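Local structure of (2Z,6E)-hedycaryol synthase (Kitasatospora setae, 4MC8) at residues E103-L108 against H145-L150; R174-V179 against L209-A214. The protein converts (2E,6E)-farnesyl diphosphate and water into (2Z,6E)-hedycaryol and diphosphate by a magnesium-dependent 1,11-cyclization. All coordinates share one frame; numbering follows the deposited sequence.

Contact 1: E103-L108 against H145-L150; sequences ELRGTL and HFEAFL
Glu147 sets one carboxylate oxygen, OE2, over the side chain of Arg105, the carboxylate turned 74° from the guanidinium plane. OE2 rests 3.5 Å from Arg105 CB and stands over one face of the guanidinium, displaced toward its rim. The salt bridge it makes with Arg105 NE is long, 3.6 Å, and a matter of charge alone, because OE2 sits above the guanidinium and off the line of its N-H bonds. Directed bonds are made elsewhere: Arg105 NH1 with Gln151 OE1, and Glu147 OE1 with His109 NE2. The bend of Arg105 at chi3 (57°) curls its chain round OE2. The remaining contacts are made by carbon atoms. Leu108 CD1 packs 3.7 Å from Glu147 CG and meets the edge of the Phe146 ring, in its plane, at CD2 (3.9 Å). Leu150 reaches over with CD2 to Leu104 CB, 4.0 Å away. Phe149, important for stabilising the cation at C-11, is on segment 145-150 but takes no part in this packing. The helical pieces 103-107 and 145-150 of this all-helical terpene synthase fold run antiparallel (176°), their axes approaching to 10.4 Å; Leu104 and Phe146 both also touch Leu123 of helix 118-131.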
ATOM      1  N   GLU A 103     -11.957  -4.220 -16.617  1.00 77.35           N
ATOM      2  CA  GLU A 103     -12.718  -5.377 -16.138  1.00 82.24           C
ATOM      3  C   GLU A 103     -12.581  -5.547 -14.625  1.00 76.04           C
ATOM      4  O   GLU A 103     -13.587  -5.730 -13.933  1.00 77.16           O
ATOM      5  CB  GLU A 103     -12.314  -6.668 -16.861  1.00 89.97           C
ATOM      6  CG  GLU A 103     -13.186  -7.866 -16.494  1.00 90.44           C
ATOM      7  CD  GLU A 103     -12.809  -9.137 -17.228  1.00 92.01           C
ATOM      8  OE1 GLU A 103     -11.640  -9.569 -17.142  1.00 98.74           O
ATOM      9  OE2 GLU A 103     -13.692  -9.720 -17.883  1.00 82.05           O
ATOM     10  N   LEU A 104     -11.345  -5.482 -14.126  1.00 64.03           N
ATOM     11  CA  LEU A 104     -11.083  -5.536 -12.687  1.00 62.37           C
ATOM     12  C   LEU A 104     -11.857  -4.446 -11.948  1.00 64.77           C
ATOM     13  O   LEU A 104     -12.510  -4.720 -10.932  1.00 70.03           O
ATOM     14  CB  LEU A 104      -9.579  -5.413 -12.396  1.00 55.21           C
ATOM     15  CG  LEU A 104      -8.712  -6.615 -12.792  1.00 63.08           C
ATOM     16  CD1 LEU A 104      -7.230  -6.326 -12.580  1.00 61.37           C
ATOM     17  CD2 LEU A 104      -9.126  -7.875 -12.044  1.00 57.47           C
ATOM     18  N   ARG A 105     -11.810  -3.225 -12.490  1.00 61.88           N
ATOM     19  CA  ARG A 105     -12.500  -2.074 -11.901  1.00 57.80           C
ATOM     20  C   ARG A 105     -14.010  -2.281 -11.773  1.00 57.45           C
ATOM     21  O   ARG A 105     -14.594  -1.959 -10.732  1.00 58.85           O
ATOM     22  CB  ARG A 105     -12.178  -0.798 -12.681  1.00 58.42           C
ATOM     23  CG  ARG A 105     -10.777  -0.252 -12.393  1.00 62.05           C
ATOM     24  CD  ARG A 105     -10.238   0.567 -13.557  1.00 70.18           C
ATOM     25  NE  ARG A 105     -11.121   1.676 -13.916  1.00 81.83           N
ATOM     26  CZ  ARG A 105     -10.820   2.964 -13.766  1.00 89.67           C
ATOM     27  NH1 ARG A 105      -9.642   3.331 -13.272  1.00 93.09           N
ATOM     28  NH2 ARG A 105     -11.703   3.889 -14.126  1.00 99.64           N
ATOM     29  N   GLY A 106     -14.622  -2.814 -12.835  1.00 53.78           N
ATOM     30  CA  GLY A 106     -16.040  -3.187 -12.847  1.00 52.13           C
ATOM     31  C   GLY A 106     -16.462  -4.115 -11.720  1.00 56.59           C
ATOM     32  O   GLY A 106     -17.513  -3.893 -11.111  1.00 54.84           O
ATOM     33  N   THR A 107     -15.632  -5.128 -11.413  1.00 58.52           N
ATOM     34  CA  THR A 107     -15.957  -6.088 -10.341  1.00 60.61           C
ATOM     35  C   THR A 107     -16.147  -5.402  -8.992  1.00 56.91           C
ATOM     36  O   THR A 107     -16.870  -5.904  -8.128  1.00 54.59           O
ATOM     37  CB  THR A 107     -14.904  -7.198 -10.163  1.00 63.05           C
ATOM     38  OG1 THR A 107     -13.767  -6.668  -9.465  1.00 73.81           O
ATOM     39  CG2 THR A 107     -14.450  -7.737 -11.487  1.00 55.94           C
ATOM     40  N   LEU A 108     -15.473  -4.261  -8.811  1.00 53.45           N
ATOM     41  CA  LEU A 108     -15.617  -3.459  -7.595  1.00 52.13           C
ATOM     42  C   LEU A 108     -16.972  -2.740  -7.523  1.00 49.16           C
ATOM     43  O   LEU A 108     -17.381  -2.270  -6.457  1.00 46.79           O
ATOM     44  CB  LEU A 108     -14.453  -2.462  -7.450  1.00 49.76           C
ATOM     45  CG  LEU A 108     -13.022  -3.029  -7.436  1.00 56.57           C
ATOM     46  CD1 LEU A 108     -11.987  -1.917  -7.568  1.00 54.62           C
ATOM     47  CD2 LEU A 108     -12.747  -3.864  -6.191  1.00 58.54           C
ATOM     48  N   HIS A 145      -9.527   4.089  -3.225  1.00 46.83           N
ATOM     49  CA  HIS A 145      -8.072   3.928  -3.145  1.00 46.65           C
ATOM     50  C   HIS A 145      -7.538   2.727  -3.938  1.00 49.18           C
ATOM     51  O   HIS A 145      -6.484   2.827  -4.584  1.00 47.40           O
ATOM     52  CB  HIS A 145      -7.586   3.866  -1.688  1.00 42.12           C
ATOM     53  CG  HIS A 145      -7.589   5.189  -0.987  1.00 37.75           C
ATOM     54  ND1 HIS A 145      -7.898   5.318   0.351  1.00 38.91           N
ATOM     55  CD2 HIS A 145      -7.292   6.437  -1.426  1.00 43.11           C
ATOM     56  CE1 HIS A 145      -7.782   6.588   0.708  1.00 43.62           C
ATOM     57  NE2 HIS A 145      -7.420   7.289  -0.352  1.00 42.31           N
ATOM     58  N   PHE A 146      -8.244   1.594  -3.875  1.00 45.31           N
ATOM     59  CA  PHE A 146      -7.839   0.411  -4.640  1.00 50.57           C
ATOM     60  C   PHE A 146      -7.977   0.629  -6.143  1.00 55.86           C
ATOM     61  O   PHE A 146      -7.159   0.132  -6.923  1.00 57.30           O
ATOM     62  CB  PHE A 146      -8.600  -0.850  -4.214  1.00 51.82           C
ATOM     63  CG  PHE A 146      -8.008  -2.122  -4.763  1.00 48.89           C
ATOM     64  CD1 PHE A 146      -6.876  -2.688  -4.182  1.00 51.99           C
ATOM     65  CD2 PHE A 146      -8.578  -2.756  -5.869  1.00 53.94           C
ATOM     66  CE1 PHE A 146      -6.327  -3.861  -4.690  1.00 50.33           C
ATOM     67  CE2 PHE A 146      -8.029  -3.924  -6.380  1.00 45.55           C
ATOM     68  CZ  PHE A 146      -6.900  -4.473  -5.798  1.00 50.42           C
ATOM     69  N   GLU A 147      -9.006   1.374  -6.543  1.00 55.00           N
ATOM     70  CA  GLU A 147      -9.162   1.753  -7.945  1.00 57.86           C
ATOM     71  C   GLU A 147      -8.078   2.706  -8.444  1.00 58.07           C
ATOM     72  O   GLU A 147      -7.575   2.530  -9.556  1.00 61.81           O
ATOM     73  CB  GLU A 147     -10.549   2.325  -8.222  1.00 59.18           C
ATOM     74  CG  GLU A 147     -11.399   1.387  -9.044  1.00 61.51           C
ATOM     75  CD  GLU A 147     -12.667   2.034  -9.549  1.00 65.58           C
ATOM     76  OE1 GLU A 147     -13.452   2.530  -8.717  1.00 60.39           O
ATOM     77  OE2 GLU A 147     -12.881   2.034 -10.782  1.00 60.14           O
ATOM     78  N   ALA A 148      -7.730   3.706  -7.632  1.00 53.05           N
ATOM     79  CA  ALA A 148      -6.635   4.630  -7.951  1.00 48.83           C
ATOM     80  C   ALA A 148      -5.361   3.847  -8.223  1.00 52.47           C
ATOM     81  O   ALA A 148      -4.643   4.127  -9.183  1.00 58.76           O
ATOM     82  CB  ALA A 148      -6.417   5.612  -6.809  1.00 47.91           C
ATOM     83  N   PHE A 149      -5.105   2.858  -7.367  1.00 50.09           N
ATOM     84  CA  PHE A 149      -3.972   1.942  -7.486  1.00 49.93           C
ATOM     85  C   PHE A 149      -3.973   1.226  -8.840  1.00 47.99           C
ATOM     86  O   PHE A 149      -2.986   1.252  -9.565  1.00 55.62           O
ATOM     87  CB  PHE A 149      -4.018   0.930  -6.328  1.00 44.48           C
ATOM     88  CG  PHE A 149      -3.057  -0.222  -6.469  1.00 51.62           C
ATOM     89  CD1 PHE A 149      -1.688  -0.039  -6.277  1.00 51.45           C
ATOM     90  CD2 PHE A 149      -3.522  -1.504  -6.768  1.00 51.20           C
ATOM     91  CE1 PHE A 149      -0.808  -1.103  -6.399  1.00 52.11           C
ATOM     92  CE2 PHE A 149      -2.647  -2.573  -6.898  1.00 48.92           C
ATOM     93  CZ  PHE A 149      -1.284  -2.369  -6.706  1.00 50.74           C
ATOM     94  N   LEU A 150      -5.091   0.593  -9.165  1.00 50.53           N
ATOM     95  CA  LEU A 150      -5.251  -0.116 -10.436  1.00 50.68           C
ATOM     96  C   LEU A 150      -5.088   0.810 -11.645  1.00 56.26           C
ATOM     97  O   LEU A 150      -4.495   0.424 -12.656  1.00 61.14           O
ATOM     98  CB  LEU A 150      -6.609  -0.796 -10.458  1.00 49.81           C
ATOM     99  CG  LEU A 150      -6.781  -2.308 -10.266  1.00 54.90           C
ATOM    100  CD1 LEU A 150      -5.798  -2.964  -9.319  1.00 58.31           C
ATOM    101  CD2 LEU A 150      -8.215  -2.592  -9.843  1.00 56.13           C
TER

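Contact 2: R174-V179 against L209-A214; sequences RRMYSV and LRRAGA
Met176 is the main bridge between two helices of the terpene synthase alpha-helical fold, whose pieces 174-178 and 209-214 cross at 80° with their axes 9.3 Å apart. Its CB leaves the backbone toward segment 209-214, and CG passes 4.4 Å from Ala214 CB while lying over the centre of the neighbouring Tyr177 ring. Beyond CG the chain is extended (chi2 177°), which carries the sulfur out to Arg211: SD lies 3.7 Å from Arg211 CG and as far from NH1, an oblique approach to the guanidinium. The terminal methyl CE ends against the helix itself, 3.8 Å from Arg211 CA, with Arg210 CG a little farther off. Arg211, extended from CG to NE, crosses Met176 at about a right angle, and its NH2 forms a salt bridge with Asp173, the residue before segment 174-179. The CA atoms of Met176 and Ala214 are the nearest pair across the segments, 5.4 Å apart, consistent with the small side chain of Ala214. Val179 CG1 packs 4.1 Å from Ala214 CB. Arg175, which probably binds substrate, reaches a later part of helix 204-225, where NH2 pairs with Asp222; its NH1 donates to Ser178 OG (3.3 Å, 163°). The carbonyl oxygen Met176 O is buried without a polar partner and abuts Ala214 CB at 3.7 Å.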
ATOM      1  N   ARG A 174       0.783  10.528  -8.469  1.00 53.07           N
ATOM      2  CA  ARG A 174       0.421   9.164  -8.869  1.00 60.76           C
ATOM      3  C   ARG A 174       0.991   8.118  -7.903  1.00 55.97           C
ATOM      4  O   ARG A 174       0.302   7.159  -7.519  1.00 53.66           O
ATOM      5  CB  ARG A 174       0.908   8.887 -10.307  1.00 62.61           C
ATOM      6  CG  ARG A 174       0.942   7.417 -10.708  1.00 67.02           C
ATOM      7  CD  ARG A 174       1.295   7.203 -12.175  1.00 67.63           C
ATOM      8  NE  ARG A 174       2.735   7.296 -12.424  1.00 66.53           N
ATOM      9  CZ  ARG A 174       3.345   8.371 -12.914  1.00 74.47           C
ATOM     10  NH1 ARG A 174       4.657   8.360 -13.103  1.00 84.11           N
ATOM     11  NH2 ARG A 174       2.644   9.456 -13.228  1.00 69.99           N
ATOM     12  N   ARG A 175       2.253   8.320  -7.524  1.00 52.95           N
ATOM     13  CA  ARG A 175       3.012   7.388  -6.695  1.00 50.87           C
ATOM     14  C   ARG A 175       2.384   7.125  -5.316  1.00 48.03           C
ATOM     15  O   ARG A 175       2.457   6.003  -4.801  1.00 45.37           O
ATOM     16  CB  ARG A 175       4.457   7.900  -6.547  1.00 51.17           C
ATOM     17  CG  ARG A 175       5.447   6.929  -5.931  1.00 48.03           C
ATOM     18  CD  ARG A 175       5.608   5.643  -6.732  1.00 55.39           C
ATOM     19  NE  ARG A 175       6.650   4.797  -6.144  1.00 56.91           N
ATOM     20  CZ  ARG A 175       6.463   3.560  -5.691  1.00 50.07           C
ATOM     21  NH1 ARG A 175       5.267   2.986  -5.772  1.00 48.65           N
ATOM     22  NH2 ARG A 175       7.478   2.885  -5.171  1.00 51.01           N
ATOM     23  N   MET A 176       1.784   8.156  -4.723  1.00 44.46           N
ATOM     24  CA  MET A 176       1.046   8.018  -3.458  1.00 46.57           C
ATOM     25  C   MET A 176       0.026   6.874  -3.538  1.00 48.82           C
ATOM     26  O   MET A 176      -0.217   6.167  -2.548  1.00 45.96           O
ATOM     27  CB  MET A 176       0.368   9.348  -3.104  1.00 52.11           C
ATOM     28  CG  MET A 176      -0.961   9.230  -2.389  1.00 50.12           C
ATOM     29  SD  MET A 176      -1.673  10.812  -1.934  1.00 50.02           S
ATOM     30  CE  MET A 176      -2.827  10.216  -0.700  1.00 47.44           C
ATOM     31  N   TYR A 177      -0.554   6.685  -4.720  1.00 46.86           N
ATOM     32  CA  TYR A 177      -1.533   5.614  -4.911  1.00 46.66           C
ATOM     33  C   TYR A 177      -0.921   4.319  -5.453  1.00 50.25           C
ATOM     34  O   TYR A 177      -1.336   3.227  -5.040  1.00 48.34           O
ATOM     35  CB  TYR A 177      -2.732   6.095  -5.747  1.00 45.31           C
ATOM     36  CG  TYR A 177      -3.467   7.232  -5.073  1.00 45.52           C
ATOM     37  CD1 TYR A 177      -4.225   7.007  -3.920  1.00 45.88           C
ATOM     38  CD2 TYR A 177      -3.379   8.541  -5.560  1.00 45.53           C
ATOM     39  CE1 TYR A 177      -4.889   8.049  -3.282  1.00 44.00           C
ATOM     40  CE2 TYR A 177      -4.035   9.589  -4.924  1.00 47.41           C
ATOM     41  CZ  TYR A 177      -4.787   9.335  -3.786  1.00 47.79           C
ATOM     42  OH  TYR A 177      -5.438  10.359  -3.139  1.00 50.96           O
ATOM     43  N   SER A 178       0.074   4.427  -6.342  1.00 48.39           N
ATOM     44  CA  SER A 178       0.690   3.223  -6.918  1.00 44.27           C
ATOM     45  C   SER A 178       1.411   2.372  -5.871  1.00 46.56           C
ATOM     46  O   SER A 178       1.502   1.148  -6.026  1.00 52.73           O
ATOM     47  CB  SER A 178       1.631   3.562  -8.077  1.00 48.84           C
ATOM     48  OG  SER A 178       2.835   4.163  -7.607  1.00 50.82           O
ATOM     49  N   VAL A 179       1.910   3.015  -4.809  1.00 47.28           N
ATOM     50  CA  VAL A 179       2.607   2.307  -3.728  1.00 44.07           C
ATOM     51  C   VAL A 179       1.621   1.426  -2.952  1.00 44.63           C
ATOM     52  O   VAL A 179       2.019   0.440  -2.328  1.00 49.74           O
ATOM     53  CB  VAL A 179       3.393   3.270  -2.793  1.00 44.94           C
ATOM     54  CG1 VAL A 179       2.464   4.130  -1.943  1.00 45.07           C
ATOM     55  CG2 VAL A 179       4.384   2.501  -1.925  1.00 44.07           C
ATOM     56  N   LEU A 209      -1.313  13.234   6.719  1.00 34.97           N
ATOM     57  CA  LEU A 209      -0.619  12.044   7.222  1.00 35.40           C
ATOM     58  C   LEU A 209      -0.609  10.911   6.196  1.00 33.81           C
ATOM     59  O   LEU A 209       0.424  10.297   5.944  1.00 34.59           O
ATOM     60  CB  LEU A 209      -1.291  11.545   8.517  1.00 35.18           C
ATOM     61  CG  LEU A 209      -0.747  10.243   9.119  1.00 32.67           C
ATOM     62  CD1 LEU A 209       0.738  10.351   9.465  1.00 33.04           C
ATOM     63  CD2 LEU A 209      -1.550   9.803  10.345  1.00 34.44           C
ATOM     64  N   ARG A 210      -1.772  10.623   5.617  1.00 33.71           N
ATOM     65  CA  ARG A 210      -1.883   9.575   4.609  1.00 34.73           C
ATOM     66  C   ARG A 210      -0.954   9.839   3.415  1.00 35.03           C
ATOM     67  O   ARG A 210      -0.243   8.935   2.975  1.00 34.47           O
ATOM     68  CB  ARG A 210      -3.340   9.439   4.135  1.00 34.92           C
ATOM     69  CG  ARG A 210      -3.562   8.357   3.078  1.00 36.13           C
ATOM     70  CD  ARG A 210      -5.035   8.258   2.666  1.00 36.75           C
ATOM     71  NE  ARG A 210      -5.919   7.962   3.803  1.00 37.95           N
ATOM     72  CZ  ARG A 210      -6.787   8.824   4.340  1.00 40.38           C
ATOM     73  NH1 ARG A 210      -6.928  10.050   3.839  1.00 41.48           N
ATOM     74  NH2 ARG A 210      -7.531   8.461   5.381  1.00 42.12           N
ATOM     75  N   ARG A 211      -0.955  11.067   2.893  1.00 37.36           N
ATOM     76  CA  ARG A 211      -0.106  11.393   1.735  1.00 35.67           C
ATOM     77  C   ARG A 211       1.383  11.302   2.105  1.00 35.89           C
ATOM     78  O   ARG A 211       2.175  10.656   1.399  1.00 38.53           O
ATOM     79  CB  ARG A 211      -0.451  12.775   1.153  1.00 35.67           C
ATOM     80  CG  ARG A 211       0.453  13.194  -0.006  1.00 39.75           C
ATOM     81  CD  ARG A 211       0.103  14.563  -0.578  1.00 43.81           C
ATOM     82  NE  ARG A 211       0.981  14.861  -1.708  1.00 48.75           N
ATOM     83  CZ  ARG A 211       0.699  14.578  -2.977  1.00 51.34           C
ATOM     84  NH1 ARG A 211      -0.456  14.003  -3.306  1.00 57.34           N
ATOM     85  NH2 ARG A 211       1.576  14.874  -3.921  1.00 57.20           N
ATOM     86  N   ALA A 212       1.759  11.914   3.222  1.00 37.83           N
ATOM     87  CA  ALA A 212       3.179  11.964   3.602  1.00 35.88           C
ATOM     88  C   ALA A 212       3.712  10.569   3.934  1.00 36.94           C
ATOM     89  O   ALA A 212       4.816  10.197   3.511  1.00 37.24           O
ATOM     90  CB  ALA A 212       3.413  12.935   4.753  1.00 36.95           C
ATOM     91  N   GLY A 213       2.917   9.802   4.683  1.00 35.79           N
ATOM     92  CA  GLY A 213       3.225   8.408   4.995  1.00 34.40           C
ATOM     93  C   GLY A 213       3.424   7.535   3.759  1.00 35.73           C
ATOM     94  O   GLY A 213       4.440   6.827   3.652  1.00 36.25           O
ATOM     95  N   ALA A 214       2.450   7.573   2.833  1.00 35.33           N
ATOM     96  CA  ALA A 214       2.541   6.857   1.557  1.00 36.02           C
ATOM     97  C   ALA A 214       3.792   7.252   0.752  1.00 38.32           C
ATOM     98  O   ALA A 214       4.515   6.378   0.257  1.00 36.03           O
ATOM     99  CB  ALA A 214       1.268   7.057   0.720  1.00 36.30           C
TER

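Both segments of contact 1 precede those of contact 2 in the sequence, and all four belong to the metal-binding terpene synthase region; the contact centres lie about 17 Å apart. Helix 136-158 of contact 1 and helix 168-178 of contact 2 are consecutive and touch directly: Phe149 CE1 packs 3.2 Å from Ser178 O, and His145 CD2 lies 3.4 Å from Tyr177 CE1. His145 also reaches Arg210 on helix 204-225. The four helices, 98-107, 136-158, 168-178 and 204-225, form one packed set, with helix 136-158 touching each of the others, which brings Phe149 near the part of the site where Arg175 and Asn221 probably bind substrate and magnesium.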